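Local coordinates for protein mRNA export factor (PDB 4YXP) that regulates viral gene expression, mediates nuclear export of intronless viral mRNAs, inhibits host splicing and works as a homodimer intertwined through its folded C-terminal domain, at the interface of chains A and B. Residues are numbered along the deposited sequence; one frame, centred on the assembly and turned at random. Chains: chain A/B, mRNA export factor.

Contact 1: the interface of chains A and B. Residues chain A 43, 48, 59-60, 99, 102; chain B 265, 268.
B:His265, in the C-terminal tail of one ICP27 subunit, inserts its imidazole among A:Phe43, A:Phe48, A:Ala60, A:Ala99 and A:Met102 of the other, a tail-to-subunit contact of the intertwined homodimer. Its hidden surface of 72 Å² makes it the dominant residue of this patch. Two hydrogen bonds would hold the ring's rotation. Across the interface, ND1 of B:His265 donates to the backbone O of A:Ala60 at 3.1 Å, nearly straight (168° at H); the oxygen lies in the imidazole plane, although the donor sits well above the carbonyl plane. Within the tail, NE2 of B:His265 bonds the phenol OH of B:Tyr268 at 2.9 Å, tilted from the ring plane; on a neutral imidazole the phenol would be the donor. The aromatic contact is edge-to-face: A:Phe43 points its CZ at the centre of one imidazole face, with the planes at 80°. A:Phe48 also crosses the histidine at about a right angle, meeting NE2 with its CE2 edge. Aliphatic contacts come from A:Met102 and A:Ala99. With chi3 bent at 71°, A:Met102 brings its methyl CE to 3.7 Å from CB of B:His265. From helix 93-109, CB of A:Ala99 touches CD2 of B:His265 at 3.8 Å and also abuts the B:Tyr268 hydroxyl.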
# COMPACT_ATOMS: atom_id res chain seq x y z
N PHE A 43 19.22 -16.04 -4.89
CA PHE A 43 20.40 -16.07 -4.02
C PHE A 43 21.66 -16.41 -4.81
O PHE A 43 22.77 -16.29 -4.30
CB PHE A 43 20.20 -17.06 -2.88
CG PHE A 43 19.34 -16.52 -1.76
CD1 PHE A 43 19.89 -15.71 -0.79
CD2 PHE A 43 17.99 -16.83 -1.70
CE1 PHE A 43 19.12 -15.21 0.24
CE2 PHE A 43 17.21 -16.33 -0.67
CZ PHE A 43 17.77 -15.52 0.30
N PHE A 48 21.70 -18.37 2.76
CA PHE A 48 22.12 -18.47 4.15
C PHE A 48 22.58 -19.90 4.43
O PHE A 48 21.90 -20.85 4.04
CB PHE A 48 20.98 -18.10 5.10
CG PHE A 48 20.63 -16.64 5.11
CD1 PHE A 48 21.54 -15.70 5.57
CD2 PHE A 48 19.39 -16.21 4.68
CE1 PHE A 48 21.22 -14.36 5.59
CE2 PHE A 48 19.06 -14.87 4.69
CZ PHE A 48 19.98 -13.94 5.15
N LEU A 59 15.35 -20.18 6.20
CA LEU A 59 16.62 -19.70 5.66
C LEU A 59 16.78 -20.11 4.20
O LEU A 59 17.48 -19.45 3.44
CB LEU A 59 17.79 -20.21 6.49
CG LEU A 59 17.94 -19.62 7.90
CD1 LEU A 59 19.14 -20.25 8.61
CD2 LEU A 59 18.08 -18.11 7.86
N ALA A 60 16.12 -21.20 3.82
CA ALA A 60 16.19 -21.69 2.45
C ALA A 60 15.51 -20.73 1.48
O ALA A 60 14.68 -19.91 1.88
CB ALA A 60 15.55 -23.07 2.35
N ALA A 99 18.07 -11.17 0.85
CA ALA A 99 16.89 -11.38 1.67
C ALA A 99 16.14 -10.08 1.93
O ALA A 99 14.90 -10.04 1.86
CB ALA A 99 17.27 -12.04 2.99
N MET A 102 14.17 -8.90 -1.13
CA MET A 102 12.99 -9.74 -1.35
C MET A 102 11.92 -9.46 -0.30
O MET A 102 10.74 -9.31 -0.63
CB MET A 102 13.39 -11.22 -1.34
CG MET A 102 14.29 -11.61 -2.50
SD MET A 102 14.88 -13.31 -2.41
CE MET A 102 13.36 -14.19 -2.77
N HIS B 265 11.02 -16.00 -0.45
CA HIS B 265 11.80 -15.85 0.77
C HIS B 265 11.54 -14.47 1.39
O HIS B 265 11.19 -13.54 0.68
CB HIS B 265 13.29 -16.03 0.46
CG HIS B 265 14.19 -15.83 1.64
ND1 HIS B 265 14.74 -16.88 2.35
CD2 HIS B 265 14.66 -14.70 2.22
CE1 HIS B 265 15.50 -16.40 3.32
NE2 HIS B 265 15.47 -15.08 3.26
N TYR B 268 10.22 -14.82 8.38
CA TYR B 268 10.99 -15.70 9.27
C TYR B 268 10.19 -16.31 10.42
O TYR B 268 10.42 -17.47 10.77
CB TYR B 268 12.20 -14.92 9.80
CG TYR B 268 13.06 -14.44 8.67
CD1 TYR B 268 13.90 -15.31 7.99
CD2 TYR B 268 13.00 -13.12 8.24
CE1 TYR B 268 14.67 -14.88 6.93
CE2 TYR B 268 13.77 -12.68 7.17
CZ TYR B 268 14.59 -13.57 6.52
OH TYR B 268 15.36 -13.14 5.46

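Contact 2: the interface of chains A and B. Residues chain A 55, 58, 66, 71; chain B 267-269.
A:Phe66 swings its CG anti to the backbone N (chi1 -177°), presenting a ring face to B:Lys267, whose chain folds at chi2 and chi3 (-68° and -65°) and returns over the same ring. The contact is a CH-pi interaction: CB of B:Lys267 stands above the face, offset toward the CD1-CE1 rim, and lies 3.3 Å from CD1 of A:Phe66. The bend also brings the lysine CE to 4.0 Å from CE2 of A:Phe66, so it is the aliphatic part of the lysine that packs here. The guanidinium of A:Arg71 presents a face to the CD1 rim of the phenylalanine, a second-shell contact within chain A.

Next along the tail, the methyls of A:Val58 pack on the backbone of B:Tyr268, with CG1 of A:Val58 3.6 Å from the tyrosine carbonyl O. CG2 of A:Val58 meets the tyrosine ring at CD1. Beyond it, A:Trp55 and B:Phe269 cross obliquely: CB of B:Phe269 meets the CZ3 edge of A:Trp55 in plane at 4.0 Å, while CD2 lies above the indole plane near CZ3 and CH2.

Water links the backbones. Water 1 lies 2.8 Å from both A:Val58 O and B:Lys267 O, while water 2 joins A:Arg71 O to B:Tyr268 O, at 2.7 Å from the latter. Residues 267-269 belong to the C-terminal segment important for homodimerization, and this patch holds that segment against the partner subunit by combining apolar packing with water-bridged carbonyls.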
# COMPACT_ATOMS: atom_id res chain seq x y z
N TRP A 55 16.43 -22.62 12.24
CA TRP A 55 15.71 -21.73 11.33
C TRP A 55 15.85 -22.18 9.88
O TRP A 55 15.44 -21.46 8.97
CB TRP A 55 16.24 -20.30 11.47
CG TRP A 55 16.06 -19.72 12.84
CD1 TRP A 55 16.97 -19.72 13.86
CD2 TRP A 55 14.90 -19.05 13.34
NE1 TRP A 55 16.44 -19.09 14.96
CE2 TRP A 55 15.17 -18.67 14.66
CE3 TRP A 55 13.65 -18.73 12.79
CZ2 TRP A 55 14.25 -17.99 15.45
CZ3 TRP A 55 12.73 -18.05 13.57
CH2 TRP A 55 13.04 -17.69 14.89
N VAL A 58 13.18 -21.47 7.07
CA VAL A 58 12.95 -20.11 6.60
C VAL A 58 14.24 -19.46 6.09
O VAL A 58 14.23 -18.33 5.61
CB VAL A 58 12.31 -19.24 7.70
CG1 VAL A 58 10.94 -19.80 8.08
CG2 VAL A 58 13.22 -19.14 8.92
N PHE A 66 4.54 -19.15 2.47
CA PHE A 66 4.71 -18.93 3.91
C PHE A 66 3.38 -19.02 4.62
O PHE A 66 2.45 -18.26 4.33
CB PHE A 66 5.37 -17.57 4.18
CG PHE A 66 5.64 -17.30 5.64
CD1 PHE A 66 6.87 -17.61 6.20
CD2 PHE A 66 4.67 -16.73 6.45
CE1 PHE A 66 7.13 -17.35 7.53
CE2 PHE A 66 4.92 -16.48 7.78
CZ PHE A 66 6.15 -16.79 8.33
N ARG A 71 5.04 -21.52 10.55
CA ARG A 71 6.28 -20.87 10.98
C ARG A 71 6.09 -20.13 12.31
O ARG A 71 6.88 -19.24 12.65
CB ARG A 71 6.76 -19.90 9.89
CG ARG A 71 6.78 -20.49 8.48
CD ARG A 71 7.56 -21.79 8.38
NE ARG A 71 8.32 -21.88 7.13
CZ ARG A 71 7.79 -21.89 5.91
NH1 ARG A 71 6.47 -21.80 5.74
NH2 ARG A 71 8.57 -21.98 4.84
N LYS B 267 10.04 -13.99 4.94
CA LYS B 267 9.34 -14.09 6.22
C LYS B 267 10.06 -15.11 7.09
O LYS B 267 10.47 -16.16 6.59
CB LYS B 267 7.88 -14.49 6.02
CG LYS B 267 6.99 -13.39 5.45
CD LYS B 267 6.77 -12.24 6.43
CE LYS B 267 6.00 -12.68 7.67
NZ LYS B 267 5.81 -11.57 8.64
N TYR B 268 10.22 -14.82 8.38
CA TYR B 268 10.99 -15.70 9.27
C TYR B 268 10.19 -16.31 10.42
O TYR B 268 10.42 -17.47 10.77
CB TYR B 268 12.20 -14.92 9.80
CG TYR B 268 13.06 -14.44 8.67
CD1 TYR B 268 13.90 -15.31 7.99
CD2 TYR B 268 13.00 -13.12 8.24
CE1 TYR B 268 14.67 -14.88 6.93
CE2 TYR B 268 13.77 -12.68 7.17
CZ TYR B 268 14.59 -13.57 6.52
OH TYR B 268 15.36 -13.14 5.46
N PHE B 269 9.26 -15.57 11.02
CA PHE B 269 8.41 -16.16 12.06
C PHE B 269 7.10 -15.42 12.29
O PHE B 269 6.93 -14.28 11.85
CB PHE B 269 9.18 -16.27 13.39
CG PHE B 269 9.64 -14.94 13.94
CD1 PHE B 269 8.81 -14.19 14.75
CD2 PHE B 269 10.91 -14.47 13.66
CE1 PHE B 269 9.22 -12.97 15.26
CE2 PHE B 269 11.34 -13.24 14.17
CZ PHE B 269 10.49 -12.50 14.97
O HOH W 1 12.38 -16.50 4.53
O HOH W 2 9.68 -19.78 12.02

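Contact 3: the interface of chains A and B. Residues chain A 243, 249, 252-253, 256; chain B 34-35, 38.
B:Val38, at the end of helix 25-38, directs its isopropyl group onto A:Ser256 and the neighbouring side chains of helix 249-259, hiding 83 Å² of its surface. CG1 of B:Val38 is anti to the backbone N (chi1 169°) and meets CD2 of A:Leu253 at 3.8 Å, the two side chains meeting at a slant. The other methyl, CG2, turns toward the hydroxyl of A:Ser256 and the guanidinium of A:Arg243. The serine OG is 3.5 Å from CB of B:Val38, and its own hydrogen bond, to A:Glu252 O at 2.8 Å, holds the hydroxyl back on its own helix.

A:Arg243 and B:Val38 run antiparallel, side by side. The A:Arg243 chain, bent at chi3 (69°), carries NH2 to OG of B:Ser35 at 3.2 Å. That bond is far from straight (136° at H), with the acceptor tilted from the guanidinium plane. CB of B:Ser35 also packs on the backbone of A:Ser256, the nearest carbon there being CA at 3.7 Å.

A:Arg249 reaches toward B:Val38 from the facing side. Its NH2 and water 3, in the guanidinium plane, are hydrogen-bonded at 2.6 Å, nearly straight, and the water is 2.7 Å from B:Val38 O. CD2 of A:Leu253 lies over one guanidinium face, and a long salt bridge (NH1 of A:Arg249 to OE1 of A:Glu252, 3.8 Å) may help to orient it.

The patch holds helix 25-38, early in the folded domain, against the end of the partner's zinc finger and helix 249-259, extending the homodimer beyond its C-terminal tails.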
# COMPACT_ATOMS: atom_id res chain seq x y z
N ARG A 243 -16.68 2.22 15.96
CA ARG A 243 -18.05 2.45 15.51
C ARG A 243 -19.03 2.68 16.67
O ARG A 243 -20.16 3.13 16.45
CB ARG A 243 -18.53 1.28 14.64
CG ARG A 243 -18.70 -0.04 15.39
CD ARG A 243 -18.80 -1.21 14.42
NE ARG A 243 -17.53 -1.48 13.74
CZ ARG A 243 -17.41 -2.25 12.66
NH1 ARG A 243 -18.47 -2.83 12.12
NH2 ARG A 243 -16.21 -2.43 12.11
N ARG A 249 -21.47 6.65 8.71
CA ARG A 249 -21.69 5.40 8.00
C ARG A 249 -20.51 5.08 7.07
O ARG A 249 -20.11 3.93 6.92
CB ARG A 249 -23.00 5.46 7.20
CG ARG A 249 -23.23 4.30 6.23
CD ARG A 249 -23.39 2.97 6.94
NE ARG A 249 -23.76 1.91 6.01
CZ ARG A 249 -24.01 0.65 6.35
NH1 ARG A 249 -23.93 0.26 7.61
NH2 ARG A 249 -24.33 -0.24 5.41
N GLU A 252 -17.92 3.53 9.20
CA GLU A 252 -18.25 2.16 9.57
C GLU A 252 -18.03 1.21 8.39
O GLU A 252 -17.59 0.08 8.57
CB GLU A 252 -19.70 2.06 10.07
CG GLU A 252 -20.03 0.71 10.71
CD GLU A 252 -21.47 0.61 11.20
OE1 GLU A 252 -22.29 1.49 10.85
OE2 GLU A 252 -21.78 -0.34 11.95
N LEU A 253 -18.35 1.67 7.18
CA LEU A 253 -18.08 0.88 5.98
C LEU A 253 -16.59 0.66 5.79
O LEU A 253 -16.15 -0.45 5.49
CB LEU A 253 -18.66 1.56 4.74
CG LEU A 253 -20.17 1.45 4.54
CD1 LEU A 253 -20.61 2.38 3.43
CD2 LEU A 253 -20.58 0.02 4.23
N SER A 256 -15.18 -1.71 8.42
CA SER A 256 -15.70 -3.05 8.19
C SER A 256 -15.06 -3.72 6.97
O SER A 256 -14.76 -4.92 7.00
CB SER A 256 -17.22 -3.01 8.02
OG SER A 256 -17.85 -2.63 9.23
N ARG B 34 -19.14 -8.96 13.06
CA ARG B 34 -19.78 -7.65 12.97
C ARG B 34 -19.40 -6.91 11.69
O ARG B 34 -20.24 -6.26 11.08
CB ARG B 34 -19.43 -6.80 14.19
CG ARG B 34 -20.24 -7.14 15.43
CD ARG B 34 -19.97 -6.17 16.58
NE ARG B 34 -18.67 -6.41 17.21
CZ ARG B 34 -18.46 -7.29 18.18
NH1 ARG B 34 -19.45 -8.04 18.65
NH2 ARG B 34 -17.24 -7.43 18.69
N SER B 35 -18.14 -7.01 11.28
CA SER B 35 -17.71 -6.35 10.05
C SER B 35 -18.28 -7.07 8.82
O SER B 35 -18.71 -6.43 7.86
CB SER B 35 -16.18 -6.29 9.96
OG SER B 35 -15.67 -5.32 10.86
N VAL B 38 -21.85 -6.00 8.16
CA VAL B 38 -21.98 -4.70 7.49
C VAL B 38 -21.83 -4.89 5.99
O VAL B 38 -22.55 -4.27 5.20
CB VAL B 38 -20.94 -3.69 8.03
CG1 VAL B 38 -20.89 -2.44 7.16
CG2 VAL B 38 -21.27 -3.32 9.47
O HOH W 3 -24.54 -2.74 6.11

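Contact 4: the interface of chains A and B. Residues chain A 228-230; chain B 271-274.
A:Pro228 forms the compact half of this contact, wedged against B:Cys271 and B:Ser273 with 62 Å² of its surface hidden. Its backbone O accepts a hydrogen bond from N of B:Ser273 at 2.9 Å, close to straight (163° at H), though the donor stands above the carbonyl plane. The pyrrolidine ring packs alongside: SG of B:Cys271, anti to its own backbone N at chi1 -170°, lies 3.7 Å from CB of A:Pro228. On the same ring, OG of B:Ser273 is 3.7 Å from CB of A:Pro228, a van der Waals contact made by the serine's hydroxyl.

The side of A:Gly229 and A:Ala230 is looser, its contacts with the tail being of van der Waals kind. The side-chain amide of B:Asn272 approaches A:Gly229 through OD1, 3.7 Å from CA of the glycine. This oxygen is already engaged within the tail, accepting N of B:Leu274 at 2.9 Å, a bond that closes a small turn and steadies the amide. B:Leu274 then extends CD1 to 3.7 Å from CA of A:Ala230, at the start of helix 230-241.

Residues 271-274 lie almost at the chain end, in the segment important for homodimerization; the contact fastens that end to the loop leading into helix 230-241 of the partner.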
# COMPACT_ATOMS: atom_id res chain seq x y z
N PRO A 228 4.30 -9.42 22.24
CA PRO A 228 4.14 -9.92 20.86
C PRO A 228 2.68 -10.18 20.49
O PRO A 228 1.98 -10.90 21.21
CB PRO A 228 4.95 -11.21 20.86
CG PRO A 228 5.97 -11.03 21.94
CD PRO A 228 5.27 -10.23 23.00
N GLY A 229 2.24 -9.60 19.39
CA GLY A 229 0.86 -9.74 18.94
C GLY A 229 -0.00 -8.52 19.20
O GLY A 229 -1.15 -8.45 18.75
N ALA A 230 0.56 -7.54 19.90
CA ALA A 230 -0.19 -6.35 20.31
C ALA A 230 -0.62 -5.48 19.12
O ALA A 230 -1.70 -4.88 19.15
CB ALA A 230 0.64 -5.53 21.29
N CYS B 271 4.89 -14.56 15.72
CA CYS B 271 4.85 -14.61 17.18
C CYS B 271 3.71 -13.76 17.73
O CYS B 271 3.73 -12.54 17.65
CB CYS B 271 6.18 -14.14 17.78
SG CYS B 271 6.31 -14.45 19.56
N ASN B 272 2.71 -14.45 18.27
CA ASN B 272 1.54 -13.80 18.85
C ASN B 272 1.23 -14.45 20.20
O ASN B 272 0.76 -15.58 20.26
CB ASN B 272 0.34 -13.91 17.90
CG ASN B 272 -0.89 -13.19 18.42
OD1 ASN B 272 -0.98 -12.84 19.60
ND2 ASN B 272 -1.86 -12.97 17.54
N SER B 273 1.49 -13.72 21.28
CA SER B 273 1.30 -14.25 22.63
C SER B 273 -0.10 -13.97 23.19
O SER B 273 -0.41 -14.39 24.30
CB SER B 273 2.34 -13.66 23.58
OG SER B 273 3.65 -13.87 23.10
N LEU B 274 -0.93 -13.27 22.43
CA LEU B 274 -2.19 -12.76 22.97
C LEU B 274 -3.42 -13.58 22.55
O LEU B 274 -4.36 -13.71 23.33
CB LEU B 274 -2.38 -11.30 22.56
CG LEU B 274 -1.24 -10.37 22.97
CD1 LEU B 274 -1.51 -8.94 22.51
CD2 LEU B 274 -1.01 -10.41 24.47

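Contacts 1, 2 and 4 follow the same C-terminal tail of chain B across chain A. Measured throughout between the centres of their C-alpha atoms, contacts 1 and 2 are about 9 Å apart and share B:Tyr268, whose hydroxyl serves the first and whose backbone and ring serve the second; contact 4 lies about 16 Å from contact 2 and 23 Å from contact 1. Contact 3 is remote, about 39 Å from contact 1 and 25 Å from contact 4, and uses helix 25-38 of chain B instead. One subunit thus grips its partner with segments near both ends of the folded domain, and two-fold symmetry repeats every contact, as expected of an intertwined dimer.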